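Local atomic coordinates of beta-xylanase (Caldicellulosiruptor kristjanssonii, PDB entry 7NWN), a protein that probably binds plant cell-wall polysaccharide, acting as the calcium-containing family 9 carbohydrate-binding module of a multimodular xylanase-glucuronoyl esterase. Residues G34-D38 with I39-V43. Sequence-based numbering, arbitrary orientation.
Sequences GEVDD and IWNNV. With CA (calcium ion), chain R.
Between D37 and W40 the chain coils into a tight turn, with W40 N hydrogen-bonded to D37 O (2.9 Å), and an overlapping turn runs from N41 N to D38 O (3.0 Å). Neither bond is straight, with an N-H...O angle of 141° at W40. This pair of turns illustrates how a short local stretch of chain can bring a metal ligand and its second-shell support together. D37 turns its carboxylate back beside its own backbone N (chi1 -57°), which carries OD1 to the calcium ion at 2.3 Å, while E35 O binds the same ion from two residues earlier. V31, D33, E147 and a water complete the site. The indole of W40 meets D37 with its pyrrole edge: D37 OD1 lies near the ring plane, 3.4 Å from W40 CD1, the carboxylate standing almost perpendicular to the ring. W40 NE1 is hydrogen-bonded to OE2 of E147, itself a calcium ligand on strand 143-151. The W40 side chain also touches M64 of strand 58-66 and Y71 and L73 of strand 69-77. V36 CG1, anti to the backbone N (chi1 -179°), touches W40 CB at 4.0 Å and N41 OD1 at 3.7 Å. A water joins V36 O to N41 ND2, accepting from the amide at 2.9 Å. A phenylalanine in place of W40 has no N-H for E147 OE2 and would probably leave that calcium ligand less firmly positioned. The chemistry implies a loop fastened to the sheet through calcium and through a buried indole, among other bonds, with the acidic ligands' charge probably balanced largely by the ion.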
ATOM      1  N   GLY A  34     -12.598   1.446  -5.510  1.00 29.91           N
ATOM      2  CA  GLY A  34     -11.795   1.580  -6.714  1.00 31.22           C
ATOM      3  C   GLY A  34     -11.925   2.963  -7.367  1.00 36.96           C
ATOM      4  O   GLY A  34     -11.313   3.207  -8.412  1.00 31.15           O
ATOM      5  N   GLU A  35     -12.732   3.852  -6.765  1.00 28.53           N
ATOM      6  CA  GLU A  35     -12.934   5.211  -7.305  1.00 30.64           C
ATOM      7  C   GLU A  35     -12.208   6.203  -6.384  1.00 30.80           C
ATOM      8  O   GLU A  35     -12.069   5.963  -5.172  1.00 30.43           O
ATOM      9  CB  GLU A  35     -14.438   5.551  -7.339  1.00 29.49           C
ATOM     10  CG  GLU A  35     -15.283   4.591  -8.195  1.00 32.22           C
ATOM     11  CD  GLU A  35     -15.020   4.685  -9.720  1.00 33.38           C
ATOM     12  OE1 GLU A  35     -14.561   5.740 -10.205  1.00 37.89           O
ATOM     13  OE2 GLU A  35     -15.121   3.638 -10.405  1.00 35.50           O
ATOM     14  N   VAL A  36     -11.787   7.331  -6.955  1.00 31.09           N
ATOM     15  CA  VAL A  36     -10.970   8.312  -6.265  1.00 30.18           C
ATOM     16  C   VAL A  36     -11.924   9.263  -5.570  1.00 33.29           C
ATOM     17  O   VAL A  36     -12.455  10.186  -6.196  1.00 32.35           O
ATOM     18  CB  VAL A  36     -10.066   9.100  -7.237  1.00 36.04           C
ATOM     19  CG1 VAL A  36      -9.191  10.116  -6.492  1.00 30.93           C
ATOM     20  CG2 VAL A  36      -9.221   8.157  -8.099  1.00 34.92           C
ATOM     21  N   ASP A  37     -12.122   9.025  -4.280  1.00 30.25           N
ATOM     22  CA  ASP A  37     -12.901   9.926  -3.421  1.00 30.70           C
ATOM     23  C   ASP A  37     -12.342  11.345  -3.556  1.00 31.63           C
ATOM     24  O   ASP A  37     -11.115  11.517  -3.643  1.00 29.04           O
ATOM     25  CB  ASP A  37     -12.666   9.623  -1.923  1.00 29.34           C
ATOM     26  CG  ASP A  37     -12.992   8.183  -1.540  1.00 31.13           C
ATOM     27  OD1 ASP A  37     -12.456   7.275  -2.182  1.00 27.61           O
ATOM     28  OD2 ASP A  37     -13.789   7.981  -0.598  1.00 31.23           O
ATOM     29  N   ASP A  38     -13.245  12.337  -3.484  1.00 28.89           N
ATOM     30  CA  ASP A  38     -12.897  13.749  -3.391  1.00 30.80           C
ATOM     31  C   ASP A  38     -11.779  13.956  -2.345  1.00 28.63           C
ATOM     32  O   ASP A  38     -10.772  14.625  -2.605  1.00 30.12           O
ATOM     33  CB  ASP A  38     -14.173  14.540  -3.009  1.00 31.48           C
ATOM     34  CG  ASP A  38     -13.890  15.949  -2.478  1.00 36.12           C
ATOM     35  OD1 ASP A  38     -13.123  16.652  -3.118  1.00 37.97           O
ATOM     36  OD2 ASP A  38     -14.434  16.330  -1.376  1.00 35.33           O
ATOM     37  N   ILE A  39     -11.884  13.310  -1.183  1.00 26.52           N
ATOM     38  CA  ILE A  39     -10.903  13.558  -0.124  1.00 31.11           C
ATOM     39  C   ILE A  39      -9.483  13.087  -0.478  1.00 34.76           C
ATOM     40  O   ILE A  39      -8.526  13.611   0.113  1.00 32.72           O
ATOM     41  CB  ILE A  39     -11.322  12.977   1.226  1.00 28.60           C
ATOM     42  CG1 ILE A  39     -11.445  11.442   1.225  1.00 27.90           C
ATOM     43  CG2 ILE A  39     -12.579  13.700   1.772  1.00 32.60           C
ATOM     44  CD1 ILE A  39     -11.693  10.883   2.649  1.00 28.91           C
ATOM     45  N   TRP A  40      -9.338  12.115  -1.402  1.00 30.61           N
ATOM     46  CA  TRP A  40      -8.000  11.696  -1.785  1.00 32.22           C
ATOM     47  C   TRP A  40      -7.284  12.835  -2.509  1.00 34.11           C
ATOM     48  O   TRP A  40      -6.055  12.893  -2.466  1.00 38.02           O
ATOM     49  CB  TRP A  40      -7.987  10.471  -2.731  1.00 32.75           C
ATOM     50  CG  TRP A  40      -8.162   9.132  -2.079  1.00 32.29           C
ATOM     51  CD1 TRP A  40      -9.209   8.291  -2.307  1.00 27.62           C
ATOM     52  CD2 TRP A  40      -7.273   8.458  -1.164  1.00 30.86           C
ATOM     53  NE1 TRP A  40      -9.048   7.123  -1.615  1.00 31.82           N
ATOM     54  CE2 TRP A  40      -7.859   7.192  -0.910  1.00 32.44           C
ATOM     55  CE3 TRP A  40      -6.019   8.765  -0.599  1.00 32.27           C
ATOM     56  CZ2 TRP A  40      -7.240   6.237  -0.105  1.00 28.97           C
ATOM     57  CZ3 TRP A  40      -5.421   7.838   0.235  1.00 29.99           C
ATOM     58  CH2 TRP A  40      -6.036   6.610   0.483  1.00 31.41           C
ATOM     59  N   ASN A  41      -8.033  13.702  -3.200  1.00 32.89           N
ATOM     60  CA  ASN A  41      -7.429  14.839  -3.913  1.00 35.90           C
ATOM     61  C   ASN A  41      -6.767  15.853  -2.971  1.00 37.63           C
ATOM     62  O   ASN A  41      -5.959  16.648  -3.429  1.00 42.91           O
ATOM     63  CB  ASN A  41      -8.389  15.505  -4.923  1.00 34.66           C
ATOM     64  CG  ASN A  41      -8.934  14.488  -5.906  1.00 37.10           C
ATOM     65  OD1 ASN A  41      -8.202  13.639  -6.393  1.00 46.17           O
ATOM     66  ND2 ASN A  41     -10.213  14.538  -6.215  1.00 38.93           N
ATOM     67  N   ASN A  42      -7.029  15.785  -1.665  1.00 38.79           N
ATOM     68  CA  ASN A  42      -6.436  16.691  -0.686  1.00 45.90           C
ATOM     69  C   ASN A  42      -5.098  16.186  -0.126  1.00 51.05           C
ATOM     70  O   ASN A  42      -4.545  16.840   0.752  1.00 53.05           O
ATOM     71  CB  ASN A  42      -7.375  16.997   0.495  1.00 44.89           C
ATOM     72  CG  ASN A  42      -7.465  18.502   0.694  1.00 60.96           C
ATOM     73  OD1 ASN A  42      -7.742  19.201  -0.272  1.00 56.29           O
ATOM     74  ND2 ASN A  42      -7.130  19.040   1.870  1.00 63.24           N
ATOM     75  N   VAL A  43      -4.616  14.999  -0.551  1.00 43.70           N
ATOM     76  CA  VAL A  43      -3.327  14.495  -0.084  1.00 42.81           C
ATOM     77  C   VAL A  43      -2.448  14.257  -1.314  1.00 45.65           C
ATOM     78  O   VAL A  43      -2.934  14.196  -2.450  1.00 39.25           O
ATOM     79  CB  VAL A  43      -3.450  13.246   0.799  1.00 49.06           C
ATOM     80  CG1 VAL A  43      -4.518  13.390   1.877  1.00 49.65           C
ATOM     81  CG2 VAL A  43      -3.726  12.019  -0.022  1.00 40.21           C
TER
HETATM   82 CA    CA R 317     -12.850   5.227  -3.157  1.00 29.05          CA
HETATM   83  O   HOH W   1     -11.651  12.395  -7.480  1.00 48.62           O
HETATM   84  O   HOH W   2     -12.155  16.788  -5.318  1.00 45.51           O
HETATM   85  O   HOH W   3     -14.908   6.468  -3.634  1.00 27.35           O